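Local coordinates for protein putative hydrolase YdeN (Bacillus subtilis, PDB 1UXO) that probably acts as a serine hydrolase of the alpha/beta-hydrolase fold, a member of the RBBP9 family whose substrate is unknown, at residues Phe119-Ile124 with Gln152-Ala157; Thr67-His72 with Pro77-Phe82; Ala132-Lys137 with Pro177-Val182; Ser104-Gln109 with Phe144-Asp149. The protein carries 2 engineered substitutions. All blocks are in the same frame, centred on the assembly; numbering follows the deposited sequence.

Interaction 1 (Phe119-Ile124 with Gln152-Ala157)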
# COMPACT_ATOMS: atom_id res chain seq x y z
N PHE A 119 1.20 14.91 -6.43
CA PHE A 119 0.35 13.84 -6.93
C PHE A 119 -1.00 14.47 -7.39
O PHE A 119 -1.50 15.42 -6.80
CB PHE A 119 0.08 12.83 -5.78
CG PHE A 119 1.27 12.02 -5.39
CD1 PHE A 119 1.38 10.69 -5.82
CD2 PHE A 119 2.33 12.57 -4.66
CE1 PHE A 119 2.50 9.91 -5.53
CE2 PHE A 119 3.46 11.81 -4.37
CZ PHE A 119 3.55 10.45 -4.78
N ASP A 120 -1.64 13.85 -8.37
CA ASP A 120 -2.96 14.23 -8.82
C ASP A 120 -3.97 13.47 -7.92
O ASP A 120 -4.33 12.33 -8.13
CB ASP A 120 -3.14 13.85 -10.27
CG ASP A 120 -4.52 14.21 -10.83
OD1 ASP A 120 -5.47 14.60 -10.09
OD2 ASP A 120 -4.76 14.07 -12.07
N HIS A 121 -4.41 14.17 -6.88
CA HIS A 121 -5.30 13.56 -5.85
C HIS A 121 -6.64 13.10 -6.41
O HIS A 121 -7.14 12.08 -6.02
CB HIS A 121 -5.46 14.49 -4.60
CG HIS A 121 -4.12 14.85 -3.98
ND1 HIS A 121 -3.75 16.15 -3.68
CD2 HIS A 121 -3.07 14.08 -3.63
CE1 HIS A 121 -2.52 16.16 -3.18
NE2 HIS A 121 -2.10 14.91 -3.15
N GLN A 122 -7.21 13.89 -7.33
CA GLN A 122 -8.51 13.57 -7.88
C GLN A 122 -8.46 12.25 -8.68
O GLN A 122 -9.34 11.43 -8.60
CB GLN A 122 -9.03 14.73 -8.76
CG GLN A 122 -10.40 14.45 -9.36
CD GLN A 122 -11.00 15.65 -10.13
OE1 GLN A 122 -10.47 16.77 -10.10
NE2 GLN A 122 -12.09 15.39 -10.84
N LYS A 123 -7.40 12.04 -9.43
CA LYS A 123 -7.23 10.83 -10.20
C LYS A 123 -7.13 9.63 -9.24
O LYS A 123 -7.72 8.59 -9.48
CB LYS A 123 -5.95 10.96 -11.03
CG LYS A 123 -5.61 9.64 -11.82
CD LYS A 123 -6.67 9.30 -12.91
CE LYS A 123 -6.16 8.21 -13.96
NZ LYS A 123 -6.07 6.90 -13.32
N ILE A 124 -6.35 9.76 -8.17
CA ILE A 124 -6.27 8.69 -7.17
C ILE A 124 -7.61 8.37 -6.52
O ILE A 124 -7.98 7.21 -6.42
CB ILE A 124 -5.20 9.02 -6.11
CG1 ILE A 124 -3.84 9.10 -6.80
CG2 ILE A 124 -5.26 8.03 -4.95
CD1 ILE A 124 -2.80 9.87 -6.00
N GLN A 152 -5.81 12.74 4.27
CA GLN A 152 -6.60 13.92 3.90
C GLN A 152 -6.55 14.24 2.42
O GLN A 152 -7.58 14.59 1.80
CB GLN A 152 -6.13 15.15 4.68
CG GLN A 152 -6.30 15.06 6.16
CD GLN A 152 -5.52 16.07 6.95
OE1 GLN A 152 -4.60 16.75 6.42
NE2 GLN A 152 -5.81 16.14 8.25
N GLN A 153 -5.37 14.19 1.84
CA GLN A 153 -5.19 14.53 0.42
C GLN A 153 -6.00 13.61 -0.52
O GLN A 153 -6.50 14.05 -1.57
CB GLN A 153 -3.72 14.42 0.09
CG GLN A 153 -2.90 15.51 0.71
CD GLN A 153 -1.44 15.36 0.48
OE1 GLN A 153 -0.90 14.24 0.57
NE2 GLN A 153 -0.77 16.47 0.13
N ILE A 154 -6.11 12.34 -0.14
CA ILE A 154 -6.83 11.36 -0.95
C ILE A 154 -8.14 10.87 -0.33
O ILE A 154 -8.64 9.85 -0.75
CB ILE A 154 -5.94 10.14 -1.39
CG1 ILE A 154 -5.53 9.25 -0.19
CG2 ILE A 154 -4.72 10.62 -2.22
CD1 ILE A 154 -5.02 7.87 -0.60
N ASP A 155 -8.73 11.64 0.59
CA ASP A 155 -10.00 11.31 1.19
C ASP A 155 -10.11 9.82 1.54
O ASP A 155 -11.04 9.11 1.14
CB ASP A 155 -11.19 11.75 0.32
CG ASP A 155 -12.51 11.54 1.03
OD1 ASP A 155 -12.54 11.70 2.31
OD2 ASP A 155 -13.59 11.21 0.42
N ALA A 156 -9.13 9.38 2.32
CA ALA A 156 -9.05 8.01 2.83
C ALA A 156 -9.37 7.96 4.33
O ALA A 156 -8.99 8.84 5.05
CB ALA A 156 -7.68 7.45 2.60
N ALA A 157 -10.01 6.89 4.77
CA ALA A 157 -10.22 6.58 6.19
C ALA A 157 -8.87 6.32 6.82
O ALA A 157 -8.08 5.54 6.27
CB ALA A 157 -11.07 5.34 6.33
O HOH W 1 -0.10 13.92 -1.84

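Interaction 2 (Thr67-His72 with Pro77-Phe82)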
# COMPACT_ATOMS: atom_id res chain seq x y z
N THR A 67 -10.52 -5.74 -7.82
CA THR A 67 -9.10 -5.80 -7.43
C THR A 67 -8.83 -4.85 -6.32
O THR A 67 -9.29 -3.69 -6.35
CB THR A 67 -8.23 -5.50 -8.63
OG1 THR A 67 -8.60 -6.37 -9.71
CG2 THR A 67 -6.72 -5.79 -8.39
N TYR A 68 -7.98 -5.29 -5.37
CA TYR A 68 -7.62 -4.49 -4.21
C TYR A 68 -6.13 -4.50 -4.01
O TYR A 68 -5.48 -5.54 -4.16
CB TYR A 68 -8.27 -5.03 -2.94
CG TYR A 68 -9.77 -5.02 -3.00
CD1 TYR A 68 -10.52 -4.02 -2.39
CD2 TYR A 68 -10.45 -6.00 -3.69
CE1 TYR A 68 -11.91 -4.00 -2.49
CE2 TYR A 68 -11.83 -5.99 -3.80
CZ TYR A 68 -12.55 -4.99 -3.20
OH TYR A 68 -13.91 -5.00 -3.30
N LEU A 69 -5.57 -3.34 -3.71
CA LEU A 69 -4.14 -3.21 -3.52
C LEU A 69 -3.84 -2.82 -2.07
O LEU A 69 -4.35 -1.81 -1.57
CB LEU A 69 -3.56 -2.14 -4.47
CG LEU A 69 -3.98 -2.15 -5.95
CD1 LEU A 69 -3.42 -0.95 -6.73
CD2 LEU A 69 -3.49 -3.49 -6.57
N VAL A 70 -3.00 -3.61 -1.42
CA VAL A 70 -2.55 -3.37 -0.07
C VAL A 70 -1.05 -3.13 -0.17
O VAL A 70 -0.32 -3.99 -0.64
CB VAL A 70 -2.83 -4.57 0.84
CG1 VAL A 70 -2.23 -4.36 2.27
CG2 VAL A 70 -4.33 -4.84 0.87
N ALA A 71 -0.60 -2.00 0.31
CA ALA A 71 0.82 -1.65 0.20
C ALA A 71 1.37 -1.25 1.54
O ALA A 71 0.61 -0.75 2.39
CB ALA A 71 0.96 -0.51 -0.80
N HIS A 72 2.69 -1.45 1.70
CA HIS A 72 3.39 -1.07 2.88
C HIS A 72 4.54 -0.11 2.57
O HIS A 72 5.33 -0.33 1.63
CB HIS A 72 3.94 -2.30 3.63
CG HIS A 72 4.61 -1.97 4.94
ND1 HIS A 72 5.85 -2.48 5.28
CD2 HIS A 72 4.21 -1.22 6.01
CE1 HIS A 72 6.19 -2.04 6.49
NE2 HIS A 72 5.21 -1.29 6.96
N PRO A 77 3.68 5.12 -2.15
CA PRO A 77 3.85 6.12 -3.20
C PRO A 77 4.04 5.49 -4.57
O PRO A 77 3.63 6.05 -5.60
CB PRO A 77 5.07 6.94 -2.75
CG PRO A 77 5.82 6.03 -1.76
CD PRO A 77 4.70 5.29 -1.09
N ALA A 78 4.59 4.29 -4.61
CA ALA A 78 4.69 3.59 -5.85
C ALA A 78 3.35 3.28 -6.49
O ALA A 78 3.13 3.60 -7.66
CB ALA A 78 5.50 2.30 -5.67
N ILE A 79 2.43 2.74 -5.73
CA ILE A 79 1.13 2.42 -6.33
C ILE A 79 0.34 3.74 -6.60
O ILE A 79 -0.44 3.78 -7.52
CB ILE A 79 0.30 1.40 -5.49
CG1 ILE A 79 -0.02 1.88 -4.13
CG2 ILE A 79 0.92 -0.04 -5.53
CD1 ILE A 79 -1.23 0.94 -3.51
N LEU A 80 0.59 4.81 -5.83
CA LEU A 80 -0.05 6.11 -6.11
C LEU A 80 0.41 6.65 -7.49
O LEU A 80 -0.42 7.12 -8.32
CB LEU A 80 0.21 7.16 -5.00
CG LEU A 80 -0.40 6.86 -3.64
CD1 LEU A 80 0.04 7.88 -2.63
CD2 LEU A 80 -1.89 6.73 -3.70
N ARG A 81 1.70 6.57 -7.75
CA ARG A 81 2.21 6.97 -9.05
C ARG A 81 1.67 6.08 -10.15
O ARG A 81 1.39 6.55 -11.26
CB ARG A 81 3.70 6.98 -9.07
CG ARG A 81 4.30 8.05 -8.25
CD ARG A 81 4.06 9.45 -8.91
NE ARG A 81 4.67 10.46 -8.10
CZ ARG A 81 4.33 11.72 -8.07
NH1 ARG A 81 3.36 12.21 -8.86
NH2 ARG A 81 5.00 12.49 -7.22
N PHE A 82 1.57 4.78 -9.89
CA PHE A 82 1.00 3.83 -10.83
C PHE A 82 -0.42 4.19 -11.20
O PHE A 82 -0.79 4.22 -12.39
CB PHE A 82 1.10 2.43 -10.22
CG PHE A 82 0.68 1.34 -11.09
CD1 PHE A 82 1.35 1.05 -12.26
CD2 PHE A 82 -0.42 0.54 -10.70
CE1 PHE A 82 0.91 -0.03 -13.07
CE2 PHE A 82 -0.83 -0.55 -11.50
CZ PHE A 82 -0.16 -0.82 -12.68

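Interaction 3 (Ala132-Lys137 with Pro177-Val182)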
# COMPACT_ATOMS: atom_id res chain seq x y z
N ALA A 132 -8.11 3.60 2.36
CA ALA A 132 -7.71 3.69 3.76
C ALA A 132 -6.22 3.77 3.90
O ALA A 132 -5.46 3.27 3.03
CB ALA A 132 -8.23 2.49 4.55
N VAL A 133 -5.82 4.48 4.94
CA VAL A 133 -4.44 4.58 5.44
C VAL A 133 -4.39 4.05 6.89
O VAL A 133 -5.20 4.43 7.77
CB VAL A 133 -3.95 6.00 5.40
CG1 VAL A 133 -2.54 6.11 6.00
CG2 VAL A 133 -3.98 6.54 4.00
N ILE A 134 -3.47 3.12 7.14
CA ILE A 134 -3.26 2.59 8.49
C ILE A 134 -1.89 3.04 8.92
O ILE A 134 -0.91 2.82 8.18
CB ILE A 134 -3.31 1.07 8.46
CG1 ILE A 134 -4.69 0.64 7.90
CG2 ILE A 134 -2.99 0.51 9.83
CD1 ILE A 134 -4.93 -0.83 7.77
N ALA A 135 -1.79 3.68 10.06
CA ALA A 135 -0.53 4.30 10.46
C ALA A 135 -0.30 4.22 11.92
O ALA A 135 -1.24 4.31 12.72
CB ALA A 135 -0.48 5.77 9.99
N SER A 136 0.96 4.13 12.28
CA SER A 136 1.38 4.01 13.69
C SER A 136 1.79 5.33 14.27
O SER A 136 2.66 6.00 13.72
CB SER A 136 2.54 3.01 13.81
OG SER A 136 3.24 3.12 15.06
N LYS A 137 1.22 5.70 15.42
CA LYS A 137 1.56 6.96 16.06
C LYS A 137 3.02 7.10 16.41
O LYS A 137 3.53 8.23 16.35
CB LYS A 137 0.71 7.23 17.31
CG LYS A 137 0.84 8.62 17.91
CD LYS A 137 0.50 9.67 16.87
CE LYS A 137 0.09 11.04 17.37
NZ LYS A 137 1.18 11.72 18.05
N PRO A 177 -4.03 -8.06 11.86
CA PRO A 177 -5.49 -8.21 11.70
C PRO A 177 -6.26 -6.98 11.23
O PRO A 177 -7.20 -7.13 10.47
CB PRO A 177 -5.93 -8.65 13.10
CG PRO A 177 -4.73 -9.51 13.57
CD PRO A 177 -3.57 -8.61 13.17
N ILE A 178 -5.86 -5.79 11.66
CA ILE A 178 -6.57 -4.57 11.20
C ILE A 178 -6.62 -4.47 9.68
O ILE A 178 -7.65 -4.10 9.14
CB ILE A 178 -6.05 -3.31 11.84
CG1 ILE A 178 -6.95 -2.14 11.41
CG2 ILE A 178 -4.56 -3.04 11.52
CD1 ILE A 178 -6.87 -1.00 12.34
N VAL A 179 -5.53 -4.82 8.97
CA VAL A 179 -5.53 -4.77 7.53
C VAL A 179 -6.54 -5.75 6.95
O VAL A 179 -7.30 -5.42 6.04
CB VAL A 179 -4.11 -4.98 6.89
CG1 VAL A 179 -4.22 -4.84 5.40
CG2 VAL A 179 -3.18 -3.94 7.40
N TYR A 180 -6.56 -6.98 7.47
CA TYR A 180 -7.50 -7.99 6.97
C TYR A 180 -8.96 -7.53 7.20
O TYR A 180 -9.84 -7.68 6.32
CB TYR A 180 -7.21 -9.37 7.62
CG TYR A 180 -8.36 -10.28 7.45
CD1 TYR A 180 -8.56 -10.95 6.24
CD2 TYR A 180 -9.34 -10.40 8.45
CE1 TYR A 180 -9.68 -11.76 6.04
CE2 TYR A 180 -10.45 -11.19 8.26
CZ TYR A 180 -10.61 -11.85 7.05
OH TYR A 180 -11.75 -12.59 6.88
N ASP A 181 -9.24 -7.00 8.38
CA ASP A 181 -10.60 -6.57 8.72
C ASP A 181 -11.08 -5.34 7.90
O ASP A 181 -12.22 -5.32 7.40
CB ASP A 181 -10.74 -6.31 10.20
CG ASP A 181 -10.75 -7.63 11.03
OD1 ASP A 181 -11.25 -8.69 10.56
OD2 ASP A 181 -10.29 -7.67 12.16
N VAL A 182 -10.20 -4.37 7.71
CA VAL A 182 -10.55 -3.18 6.88
C VAL A 182 -10.82 -3.63 5.45
O VAL A 182 -11.83 -3.26 4.84
CB VAL A 182 -9.49 -2.09 6.97
CG1 VAL A 182 -9.77 -0.99 5.93
CG2 VAL A 182 -9.46 -1.49 8.40

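Interaction 4 (Ser104-Gln109 with Phe144-Asp149)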
# COMPACT_ATOMS: atom_id res chain seq x y z
N SER A 104 9.01 13.42 0.91
CA SER A 104 10.31 12.92 1.34
C SER A 104 10.33 12.50 2.79
O SER A 104 9.86 13.25 3.67
CB SER A 104 11.33 14.07 1.25
OG SER A 104 12.56 13.72 1.78
N LEU A 105 10.93 11.35 3.05
CA LEU A 105 11.20 10.88 4.39
C LEU A 105 12.58 11.37 4.85
O LEU A 105 13.61 11.00 4.27
CB LEU A 105 11.18 9.35 4.43
CG LEU A 105 9.85 8.68 4.04
CD1 LEU A 105 10.06 7.18 4.22
CD2 LEU A 105 8.65 9.18 4.86
N PRO A 106 12.62 12.26 5.84
CA PRO A 106 13.92 12.78 6.26
C PRO A 106 14.98 11.73 6.61
O PRO A 106 16.16 11.99 6.38
CB PRO A 106 13.58 13.66 7.46
CG PRO A 106 12.19 14.05 7.18
CD PRO A 106 11.52 12.82 6.64
N THR A 107 14.59 10.57 7.13
CA THR A 107 15.60 9.59 7.52
C THR A 107 15.97 8.65 6.37
O THR A 107 16.88 7.85 6.52
CB THR A 107 15.23 8.81 8.75
OG1 THR A 107 14.08 8.02 8.45
CG2 THR A 107 14.85 9.74 9.93
N LEU A 108 15.26 8.74 5.24
CA LEU A 108 15.50 7.91 4.04
C LEU A 108 15.39 8.77 2.76
O LEU A 108 14.58 8.53 1.86
CB LEU A 108 14.47 6.77 4.01
CG LEU A 108 14.75 5.62 4.99
CD1 LEU A 108 13.58 4.58 4.98
CD2 LEU A 108 16.03 4.89 4.63
N GLN A 109 16.24 9.78 2.67
CA GLN A 109 16.24 10.70 1.53
C GLN A 109 16.67 10.00 0.21
O GLN A 109 16.27 10.41 -0.90
CB GLN A 109 17.04 11.99 1.90
CG GLN A 109 16.28 12.88 2.90
CD GLN A 109 16.95 14.22 3.25
OE1 GLN A 109 18.04 14.46 2.85
NE2 GLN A 109 16.28 15.06 4.03
N PHE A 144 3.80 9.68 11.63
CA PHE A 144 2.35 9.62 11.63
C PHE A 144 1.66 10.76 10.92
O PHE A 144 0.70 10.53 10.15
CB PHE A 144 1.79 9.49 13.07
CG PHE A 144 0.28 9.40 13.11
CD1 PHE A 144 -0.36 8.22 12.77
CD2 PHE A 144 -0.49 10.51 13.51
CE1 PHE A 144 -1.76 8.15 12.81
CE2 PHE A 144 -1.88 10.42 13.58
CZ PHE A 144 -2.51 9.27 13.19
N SER A 145 2.16 11.98 11.11
CA SER A 145 1.59 13.16 10.45
C SER A 145 1.62 13.08 8.93
O SER A 145 0.74 13.60 8.25
CB SER A 145 2.35 14.43 10.91
OG SER A 145 3.69 14.36 10.51
N PHE A 146 2.65 12.44 8.40
CA PHE A 146 2.75 12.26 6.93
C PHE A 146 1.63 11.34 6.40
O PHE A 146 1.12 11.51 5.25
CB PHE A 146 4.08 11.62 6.57
CG PHE A 146 5.30 12.49 6.71
CD1 PHE A 146 5.45 13.51 7.68
CD2 PHE A 146 6.36 12.22 5.88
CE1 PHE A 146 6.62 14.25 7.78
CE2 PHE A 146 7.57 12.96 5.97
CZ PHE A 146 7.70 13.97 6.91
N SER A 147 1.25 10.34 7.20
CA SER A 147 0.21 9.39 6.81
C SER A 147 -1.17 10.04 6.96
O SER A 147 -2.03 9.87 6.13
CB SER A 147 0.30 8.11 7.64
OG SER A 147 1.49 7.40 7.35
N LYS A 148 -1.35 10.84 8.00
CA LYS A 148 -2.58 11.55 8.20
C LYS A 148 -2.79 12.61 7.08
O LYS A 148 -3.89 12.75 6.55
CB LYS A 148 -2.58 12.23 9.61
CG LYS A 148 -3.90 12.98 9.89
CD LYS A 148 -4.11 13.30 11.36
CE LYS A 148 -5.58 13.42 11.72
NZ LYS A 148 -5.96 13.45 13.18
N ASP A 149 -1.69 13.29 6.70
CA ASP A 149 -1.66 14.29 5.62
C ASP A 149 -2.11 13.61 4.34
O ASP A 149 -2.99 14.10 3.66
CB ASP A 149 -0.22 14.77 5.44
CG ASP A 149 -0.02 15.92 4.40
OD1 ASP A 149 -1.01 16.54 3.90
OD2 ASP A 149 1.14 16.22 3.96

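Interaction 1 (Phe119-Ile124 with Gln152-Ala157)
A single water joins His-121 and Gln-153. It lies 2.6 Å from His-121 NE2, in the plane of the imidazole at its edge, and donates a weak hydrogen bond of 2.6 Å to Gln-153 OE1. The two side chains also touch directly. With its CG anti to the carbonyl carbon (chi1 -56°), His-121 lays its ring against the glutamine, and Gln-153 CB makes a CH-pi contact over one face, 3.8 Å from the ring centroid. The opposite face carries the backbone oxygen of Phe-119, so the ring is held between a carbonyl and an aliphatic carbon. His-121 CB is close to the helix end too, 3.2 Å from Gln-153 O. Deeper in, the contact turns apolar: Ile-124 CG2 meets Ile-154 CG2 at 3.8 Å. One helix begins and another ends here. Asp-120 N-caps the first, its OD1 accepting from Lys-123 N, whereas a Schellman motif with Asp-155 at C-prime ends the other. The start of helix 121-127 is thus set against the end of helix 144-153; Ile-124 also packs on Leu-80 of helix 75-84, and Arg-131 of strand 128-136 bonds to the backbone oxygens of Ile-154 and Asp-155.

Interaction 2 (Thr67-His72 with Pro77-Phe82)
Two torsions carry Ile-79 to Leu-69 and Ala-71: chi1 of 61° sets CG1 between the backbone N and the carbonyl carbon, and chi2 of 164° stretches the branch onward, so that CD1 leads toward the strand. The contact illustrates how the first half of a beta-alpha-beta unit closes on itself. Strand 67-72 leads to Ser-73, the predicted nucleophile, and directly on to helix 75-84, an order consistent with the nucleophile elbow of alpha/beta hydrolases; the unit is completed by strand 92-98. Leu-69 and Ala-71, two positions apart on the strand, present their side chains to the same face, and one methyl group serves both. Val-70, between the two strand partners, points away from this helix and belongs to the other face of the sheet, where it packs against Val-179 of the C-terminal helix 177-188. All three participants are buried, and no hydrogen bond crosses between the segments, leaving the fit to apolar contact alone. Neighbouring strands extend the same apolar layer, for Ile-79 also touches Leu-97 of strand 92-98 and Ile-10 of strand 6-10. The CA atoms of Ala-71 and Ile-79, the nearest such pair across the two segments, are 7.7 Å apart. At the point of contact, Ile-79 CD1 lies 3.8 Å from Ala-71 CB and 4.0 Å from Leu-69 CB.

Interaction 3 (Ala132-Lys137 with Pro177-Val182)
On the face of the central sheet covered by the C-terminal helix 177-188, Ala-132 and Ile-134 meet Ile-178, Val-179 and Val-182. Ile-134 makes the largest share of the contact. With CG1 anti to the carbonyl carbon (chi1 -59°) and CD1 extended beyond it, the tip arrives at the helix surface, 3.6 Å from Val-179 CG2 and 4.0 Å from Val-179 CA. Its second branch, CG2, lies 4.2 Å from Ile-178 CG2, so one residue touches two successive positions of the helix. In this three-layer alpha-beta-alpha sandwich of the alpha/beta-hydrolase fold, a strand of the parallel sheet and the helix covering it run nearly antiparallel: the axes of strand 132-136 and helix segment 177-182 are 10.2 Å apart at closest, their directions at 167°. That direction decides the pairing: the earlier strand residue faces the later helix residue, and Ala-132 CB touches Val-182 CG1 at 4.0 Å. Strand alternation sends Val-133 and Ala-135 to the reverse face, where Ser-147 of helix 144-153 packs on both. Beyond the strand end follows Asp-139, a predicted member of the charge relay. Val-182 continues the apolar layer across the sheet by touching Ile-96 and Tyr-159, while Val-179 packs on Leu-25 of helix 22-31.

Interaction 4 (Ser104-Gln109 with Phe144-Asp149)
From CB, Phe-146 reaches out from helix 144-153 toward Ser-104, Leu-105 and Pro-106, and the atoms along its ring meet these three loop residues. The helix flanks the sheet of the alpha/beta-hydrolase fold, and its partner is the long loop that follows strand 92-98. CB points toward the loop, and with CG anti to the carbonyl carbon (chi1 -72°) the ring stands off the helix. On one flank of the ring, CD2 meets Leu-105 CD2 at 3.9 Å. Next along that flank, CE2 comes to 3.3 Å from Ser-104 O, which stands at the ring edge near its plane; a carbonyl oxygen so placed faces the slightly positive rim of the ring rather than its electron-rich face. CE2 and the tip, CZ, both rest on Pro-106 CD, each at 4.0 Å. At the ring edge, and in its plane, lies also the hydroxyl of the preceding helix residue, Ser-145 OG. Lys-103 adds a cation-pi interaction, so that polar groups share this partly exposed ring with apolar ones. Ser-104 CB points away from the helix, its backbone O making the contact, and its OG is hydrogen-bonded to Asp-112. Leu-105 is the buried member of the group and lies near the predicted active site, its side chain about 5 Å from that of Ser-73 at the nearest atoms. It also opens a type I beta turn with Pro-106 at its second position, closed by the 3.0 Å hydrogen bond from Leu-108 N to Leu-105 O.

Overall arrangement
Interactions 2 and 3 are buried and wholly aliphatic, and they cover opposite faces of one parallel sheet; Val-70 and Val-179 join them at 3.7 Å between their CG1 atoms. Interactions 1 and 4 are only partly buried, and there water, carbonyl oxygens and aromatic rings enter the chemistry. Both use helix 144-153, interaction 4 its beginning and interaction 1 its end. The helix links interaction 4 to interaction 3 where Ala-135 packs on Ser-147, and the strand after it links interaction 1, Ala-157 O probably accepting from Val-133 N. Interaction 1 touches interaction 2 through Phe-119 and Ile-124 on Leu-80. Even the more polar interaction 1 keeps an isoleucine pair at its inner side.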